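Local atomic coordinates of adenylate cyclase-like protein (Chlamydia trachomatis, PDB entry 4QO6), a protein that serves as a structural component of the inner-membrane ring of the type III secretion system, this chain being part of the periplasmic region of the longer protein. Residues 49-52 with 53-57; 138-141 with 142-146; 147-151 with 152-156. All coordinates share one frame; numbering follows the deposited sequence. Where two conformers were deposited one is given.

Interaction 1 (49-52 with 53-57); sequences SELL and YKVDA
Four successive i to i+4 backbone bonds, each 3.1 Å long, join 49-52 to 53-57, from Tyr-53 N to Ser-49 O through to Asp-56 N on Leu-52 O, so the chain here runs as continuous alpha helix through Asp-56. On the buried face Leu-51 and Val-55 sit one turn apart. Leu-51 starts off away from the following turn, but with CG anti to the backbone N (chi1 167°) it swings forward, and its CD1 comes within 4.0 Å of Val-55 CG1, the two side chains crossing obliquely. The other methyl of Val-55, CG2, is wedged between backbone N and carbonyl carbon and lies 3.4 Å from Leu-52 O. The outer face is mostly polar. Tyr-53 has Ser-49 O at the edge of its ring, near the ring plane, with CD1 3.5 Å from that oxygen. Lys-54 runs its extended chain back along the previous turn, CG passing 3.2 Å from Glu-50 O. Its NZ stops 5.2 Å from Glu-50 OE1, too far for a salt bridge, though the opposite charges probably attract weakly. This helix, 45-56, is the crossover of a beta-alpha-beta unit in the PD1 domain: Leu-51, Leu-52 and Val-55 pack on strand 63-70 through Val-64, Asp-66 and Val-68, while Val-55 and Lys-54 also meet Val-18 of helix 10-19.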
loop_
_atom_site.group_PDB
_atom_site.type_symbol
_atom_site.label_atom_id
_atom_site.label_comp_id
_atom_site.label_asym_id
_atom_site.label_seq_id
_atom_site.Cartn_x
_atom_site.Cartn_y
_atom_site.Cartn_z
ATOM N N SER A 49 -13.581 -6.429 -23.227
ATOM C CA SER A 49 -13.891 -6.905 -24.567
ATOM C C SER A 49 -14.322 -8.391 -24.561
ATOM O O SER A 49 -15.218 -8.756 -25.296
ATOM C CB SER A 49 -12.697 -6.696 -25.514
ATOM O OG SER A 49 -12.537 -5.294 -25.776
ATOM N N GLU A 50 -13.695 -9.212 -23.732
ATOM C CA GLU A 50 -14.115 -10.600 -23.580
ATOM C C GLU A 50 -15.571 -10.659 -23.103
ATOM O O GLU A 50 -16.378 -11.416 -23.664
ATOM C CB GLU A 50 -13.255 -11.378 -22.585
ATOM C CG GLU A 50 -12.018 -12.101 -23.121
ATOM C CD GLU A 50 -11.075 -12.497 -21.973
ATOM O OE1 GLU A 50 -11.587 -12.901 -20.896
ATOM O OE2 GLU A 50 -9.838 -12.400 -22.103
ATOM N N LEU A 51 -15.898 -9.847 -22.089
ATOM C CA LEU A 51 -17.245 -9.856 -21.536
ATOM C C LEU A 51 -18.257 -9.490 -22.586
ATOM O O LEU A 51 -19.203 -10.232 -22.801
ATOM C CB LEU A 51 -17.360 -8.952 -20.317
ATOM C CG LEU A 51 -18.732 -8.593 -19.785
ATOM C CD1 LEU A 51 -19.573 -9.814 -19.381
ATOM C CD2 LEU A 51 -18.550 -7.586 -18.640
ATOM N N LEU A 52 -18.040 -8.352 -23.241
ATOM C CA LEU A 52 -18.998 -7.855 -24.231
ATOM C C LEU A 52 -19.223 -8.781 -25.425
ATOM O O LEU A 52 -20.309 -8.850 -25.957
ATOM C CB LEU A 52 -18.612 -6.502 -24.792
ATOM C CG LEU A 52 -18.469 -5.406 -23.754
ATOM C CD1 LEU A 52 -17.703 -4.265 -24.419
ATOM C CD2 LEU A 52 -19.813 -4.963 -23.193
ATOM N N TYR A 53 -18.176 -9.413 -25.888
ATOM C CA TYR A 53 -18.302 -10.290 -27.037
ATOM C C TYR A 53 -18.931 -11.636 -26.707
ATOM O O TYR A 53 -19.581 -12.210 -27.578
ATOM C CB TYR A 53 -16.968 -10.434 -27.792
ATOM C CG TYR A 53 -16.878 -9.299 -28.782
ATOM C CD1 TYR A 53 -16.649 -7.985 -28.341
ATOM C CD2 TYR A 53 -17.107 -9.507 -30.155
ATOM C CE1 TYR A 53 -16.618 -6.927 -29.225
ATOM C CE2 TYR A 53 -17.064 -8.444 -31.053
ATOM C CZ TYR A 53 -16.820 -7.163 -30.572
ATOM O OH TYR A 53 -16.767 -6.104 -31.430
ATOM N N LYS A 54 -18.729 -12.134 -25.488
ATOM C CA LYS A 54 -19.438 -13.327 -25.038
ATOM C C LYS A 54 -20.899 -13.108 -24.825
ATOM O O LYS A 54 -21.668 -13.979 -25.152
ATOM C CB LYS A 54 -18.843 -13.908 -23.796
ATOM C CG LYS A 54 -17.433 -14.427 -23.992
ATOM C CD LYS A 54 -16.939 -15.005 -22.673
ATOM C CE LYS A 54 -15.742 -15.921 -22.857
ATOM N NZ LYS A 54 -15.329 -16.394 -21.508
ATOM N N VAL A 55 -21.323 -11.970 -24.274
ATOM C CA VAL A 55 -22.774 -11.777 -24.105
ATOM C C VAL A 55 -23.426 -11.505 -25.469
ATOM O O VAL A 55 -24.514 -11.980 -25.756
ATOM C CB VAL A 55 -23.164 -10.663 -23.107
ATOM C CG1 VAL A 55 -22.564 -10.938 -21.750
ATOM C CG2 VAL A 55 -22.729 -9.317 -23.616
ATOM N N ASP A 56 -22.753 -10.748 -26.309
ATOM C CA ASP A 56 -23.271 -10.488 -27.631
ATOM C C ASP A 56 -23.562 -11.783 -28.400
ATOM O O ASP A 56 -24.611 -11.879 -29.027
ATOM C CB ASP A 56 -22.314 -9.608 -28.429
ATOM C CG ASP A 56 -23.025 -8.844 -29.523
ATOM O OD1 ASP A 56 -24.062 -8.204 -29.186
ATOM O OD2 ASP A 56 -22.555 -8.891 -30.690
ATOM N N ALA A 57 -22.632 -12.752 -28.341
ATOM C CA ALA A 57 -22.807 -14.108 -28.917
ATOM C C ALA A 57 -24.099 -14.820 -28.514
ATOM O O ALA A 57 -24.472 -15.802 -29.159
ATOM C CB ALA A 57 -21.651 -15.021 -28.509
#

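Interaction 2 (138-141 with 142-146); sequences SQVM and KALAG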
loop_
_atom_site.group_PDB
_atom_site.type_symbol
_atom_site.label_atom_id
_atom_site.label_comp_id
_atom_site.label_asym_id
_atom_site.label_seq_id
_atom_site.Cartn_x
_atom_site.Cartn_y
_atom_site.Cartn_z
ATOM N N SER A 138 5.720 9.665 10.844
ATOM C CA SER A 138 5.646 10.043 12.249
ATOM C C SER A 138 5.113 8.894 13.125
ATOM O O SER A 138 5.564 8.727 14.241
ATOM C CB SER A 138 4.807 11.315 12.451
ATOM O OG SER A 138 3.420 11.062 12.304
ATOM N N GLN A 139 4.187 8.082 12.626
ATOM C CA GLN A 139 3.681 6.947 13.420
ATOM C C GLN A 139 4.679 5.800 13.566
ATOM O O GLN A 139 4.776 5.169 14.627
ATOM C CB GLN A 139 2.346 6.427 12.866
ATOM C CG GLN A 139 1.201 7.374 13.178
ATOM C CD GLN A 139 -0.079 7.105 12.375
ATOM O OE1 GLN A 139 -0.269 6.022 11.795
ATOM N NE2 GLN A 139 -0.968 8.110 12.335
ATOM N N VAL A 140 5.418 5.518 12.510
ATOM C CA VAL A 140 6.349 4.393 12.520
ATOM C C VAL A 140 7.507 4.711 13.444
ATOM O O VAL A 140 8.071 3.819 14.054
ATOM C CB VAL A 140 6.927 4.123 11.140
ATOM C CG1 VAL A 140 7.919 2.963 11.190
ATOM C CG2 VAL A 140 5.791 3.790 10.177
ATOM N N MET A 141 7.813 5.996 13.557
ATOM C CA MET A 141 8.925 6.443 14.337
ATOM C C MET A 141 8.611 6.328 15.845
ATOM O O MET A 141 9.457 5.871 16.578
ATOM C CB MET A 141 9.317 7.884 13.940
ATOM C CG MET A 141 10.820 8.061 13.773
ATOM S SD MET A 141 11.303 9.786 13.704
ATOM C CE MET A 141 11.114 10.195 11.956
ATOM N N LYS A 142 7.428 6.766 16.299
ATOM C CA LYS A 142 6.893 6.402 17.671
ATOM C C LYS A 142 6.964 4.866 17.923
ATOM O O LYS A 142 7.411 4.384 18.954
ATOM C CB LYS A 142 5.456 6.948 17.866
ATOM C CG LYS A 142 4.524 6.196 18.849
ATOM C CD LYS A 142 4.672 6.604 20.331
ATOM C CE LYS A 142 3.517 6.139 21.244
ATOM N NZ LYS A 142 3.731 4.815 21.899
ATOM N N ALA A 143 6.583 4.068 16.961
ATOM C CA ALA A 143 6.643 2.623 17.227
ATOM C C ALA A 143 8.098 2.210 17.503
ATOM O O ALA A 143 8.351 1.518 18.479
ATOM C CB ALA A 143 6.062 1.830 16.097
ATOM N N LEU A 144 9.037 2.661 16.648
ATOM C CA LEU A 144 10.462 2.333 16.747
ATOM C C LEU A 144 11.095 2.842 18.053
ATOM O O LEU A 144 11.773 2.126 18.708
ATOM C CB LEU A 144 11.225 2.968 15.563
ATOM C CG LEU A 144 10.950 2.483 14.114
ATOM C CD1 LEU A 144 11.513 3.427 13.055
ATOM C CD2 LEU A 144 11.473 1.078 13.878
ATOM N N ALA A 145 10.912 4.126 18.333
ATOM C CA ALA A 145 11.375 4.761 19.505
ATOM C C ALA A 145 10.815 4.059 20.738
ATOM O O ALA A 145 11.558 3.826 21.660
ATOM C CB ALA A 145 10.970 6.220 19.495
ATOM N N GLY A 146 9.543 3.674 20.740
ATOM C CA GLY A 146 8.994 2.880 21.839
ATOM C C GLY A 146 9.603 1.485 22.009
ATOM O O GLY A 146 9.818 1.050 23.143
#
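Leu-144 reaches back along the preceding turn to Val-140. Its CB sits 3.5 Å from Met-141 O and almost as near Val-140 O. With CG anti to the carbonyl carbon (chi1 -66°), the branch point is carried toward the Val-140 carbonyl, and CG comes to 3.2 Å from Val-140 O, beyond the oxygen. CD1 in turn is 3.6 Å from Val-140 O and 4.1 Å from Val-140 CG1, the two side chains lying side by side and pointing the same way. The pair marks the inner face of helix 137-150, in the BON domain, an alpha-beta fold in which helices pack on one side of a small sheet: both residues touch Phe-160 of strand 157-161 and Ile-192, and Leu-144 also meets Val-158. Beneath the side chains runs the alpha-helical backbone. Leu-144 N binds the same Val-140 O that its CG approaches, at 3.0 Å, and Ala-145 N bonds to Met-141 O at 2.9 Å. Nearer the start of the helix the spacing is wider, and the bond from Lys-142 N to Ser-138 O is weak at 3.4 Å. There too, Gln-139 gives its NE2 to Glu-110 OE2.

Interaction 3 (147-151 with 152-156); sequences HLVQS and GFANV
Leu-148 O accepts two backbone N-H groups: Phe-153 N at 2.8 Å and, weakly, Ser-151 N. Next to it Gly-152 N bonds to Val-149 O at 3.2 Å, the donor standing above the carbonyl plane, 62° out of it. Together the bonds from Phe-153 N and Gly-152 N back into the last turn make a Schellman motif that closes helix 137-150, and Gly-152 supplies the positive phi (97°) at which the chain turns off. The turn brings apolar groups together. Leu-148 CB lies 4.2 Å from Phe-153 CB, and further out its CD1 reaches Val-156 CG1 at 4.1 Å, these two side chains crossing at about a right angle. On the exposed side Val-149 CG2, anti to the carbonyl carbon, meets Ala-154 CB at 4.0 Å. Ser-151 contributes its CB, 4.1 Å from Phe-153 CD2. Beyond the cap, Val-156 N bonds back to Phe-153 O as the chain heads for strand 157-161. Phe-153 drops its ring into the core of the BON domain, where it packs edge-to-face with Phe-179 and touches Val-182, both on helix 176-187. Leu-148 rests on Leu-186 of that same helix, while Phe-153 and Val-156 reach Ile-171 of strand 164-172, so the helix end and the loop behind it are seated on both the second helix and the sheet.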
loop_
_atom_site.group_PDB
_atom_site.type_symbol
_atom_site.label_atom_id
_atom_site.label_comp_id
_atom_site.label_asym_id
_atom_site.label_seq_id
_atom_site.Cartn_x
_atom_site.Cartn_y
_atom_site.Cartn_z
ATOM N N HIS A 147 9.881 0.764 20.931
ATOM C CA HIS A 147 10.636 -0.492 21.021
ATOM C C HIS A 147 12.057 -0.293 21.611
ATOM O O HIS A 147 12.542 -1.098 22.379
ATOM C CB HIS A 147 10.792 -1.117 19.647
ATOM C CG HIS A 147 9.520 -1.660 19.082
ATOM N ND1 HIS A 147 8.646 -0.891 18.336
ATOM C CD2 HIS A 147 8.979 -2.902 19.141
ATOM C CE1 HIS A 147 7.615 -1.638 17.979
ATOM N NE2 HIS A 147 7.789 -2.857 18.460
ATOM N N LEU A 148 12.732 0.791 21.238
ATOM C CA LEU A 148 14.090 0.986 21.729
ATOM C C LEU A 148 14.071 1.287 23.258
ATOM O O LEU A 148 14.858 0.759 23.999
ATOM C CB LEU A 148 14.812 2.121 20.984
ATOM C CG LEU A 148 15.127 1.846 19.511
ATOM C CD1 LEU A 148 15.511 3.169 18.833
ATOM C CD2 LEU A 148 16.199 0.776 19.369
ATOM N N VAL A 149 13.145 2.129 23.679
ATOM C CA VAL A 149 12.938 2.423 25.070
ATOM C C VAL A 149 12.528 1.174 25.867
ATOM O O VAL A 149 13.114 0.892 26.896
ATOM C CB VAL A 149 11.883 3.500 25.258
ATOM C CG1 VAL A 149 11.676 3.750 26.740
ATOM C CG2 VAL A 149 12.304 4.781 24.566
ATOM N N GLN A 150 11.557 0.406 25.384
ATOM C CA GLN A 150 11.179 -0.840 26.058
ATOM C C GLN A 150 12.422 -1.717 26.375
ATOM O O GLN A 150 12.552 -2.335 27.455
ATOM C CB GLN A 150 10.204 -1.647 25.191
ATOM C CG GLN A 150 9.885 -3.027 25.720
ATOM C CD GLN A 150 8.642 -3.634 25.097
ATOM O OE1 GLN A 150 7.658 -3.880 25.799
ATOM N NE2 GLN A 150 8.686 -3.904 23.791
ATOM N N SER A 151 13.318 -1.773 25.408
ATOM C CA SER A 151 14.406 -2.707 25.423
ATOM C C SER A 151 15.646 -2.238 26.210
ATOM O O SER A 151 16.559 -3.005 26.369
ATOM C CB SER A 151 14.785 -3.045 23.991
ATOM O OG SER A 151 14.111 -4.226 23.588
ATOM N N GLY A 152 15.656 -1.015 26.698
ATOM C CA GLY A 152 16.805 -0.453 27.392
ATOM C C GLY A 152 17.731 0.428 26.530
ATOM O O GLY A 152 18.902 0.624 26.899
ATOM N N PHE A 153 17.211 0.995 25.420
ATOM C CA PHE A 153 18.040 1.693 24.437
ATOM C C PHE A 153 17.519 3.072 24.099
ATOM O O PHE A 153 17.408 3.448 22.933
ATOM C CB PHE A 153 18.200 0.832 23.174
ATOM C CG PHE A 153 19.060 -0.404 23.383
ATOM C CD1 PHE A 153 20.400 -0.283 23.742
ATOM C CD2 PHE A 153 18.544 -1.697 23.179
ATOM C CE1 PHE A 153 21.200 -1.437 23.929
ATOM C CE2 PHE A 153 19.332 -2.846 23.368
ATOM C CZ PHE A 153 20.680 -2.708 23.728
ATOM N N ALA A 154 17.285 3.873 25.130
ATOM C CA ALA A 154 16.680 5.191 24.965
ATOM C C ALA A 154 17.420 6.511 24.578
ATOM O O ALA A 154 16.704 7.376 24.097
ATOM C CB ALA A 154 15.842 5.484 26.213
ATOM N N ASN A 155 18.725 6.811 24.707
ATOM C CA ASN A 155 19.928 6.054 24.380
ATOM C C ASN A 155 20.148 6.119 22.809
ATOM O O ASN A 155 20.708 7.102 22.296
ATOM C CB ASN A 155 19.900 4.659 25.010
ATOM C CG ASN A 155 21.268 4.051 25.154
ATOM O OD1 ASN A 155 22.273 4.661 24.793
ATOM N ND2 ASN A 155 21.318 2.818 25.667
ATOM N N VAL A 156 19.674 5.121 22.065
ATOM C CA VAL A 156 19.683 5.108 20.594
ATOM C C VAL A 156 18.516 5.874 19.974
ATOM O O VAL A 156 17.338 5.722 20.396
ATOM C CB VAL A 156 19.614 3.670 20.101
ATOM C CG1 VAL A 156 19.583 3.577 18.570
ATOM C CG2 VAL A 156 20.776 2.901 20.693
#

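Overall arrangement
From the N terminus the chain meets interaction 1 first, in the PD1 domain on the helix that precedes strand 63-70. It then passes through the PD2 domain before reaching the BON domain, where 138-146 and 147-156 follow one another without a gap. None of the three nests or crosses; each closes only a turn or two of local chain. Interactions 2 and 3 share helix 137-150, the first along most of its length up to residue 146, the second at its C-terminal end and the loop to strand 157-161, their centres about 12 Å apart. Interaction 1 lies on the opposite side of the chain's centre, about 52 Å from interaction 2 between centres, reflecting the extended shape.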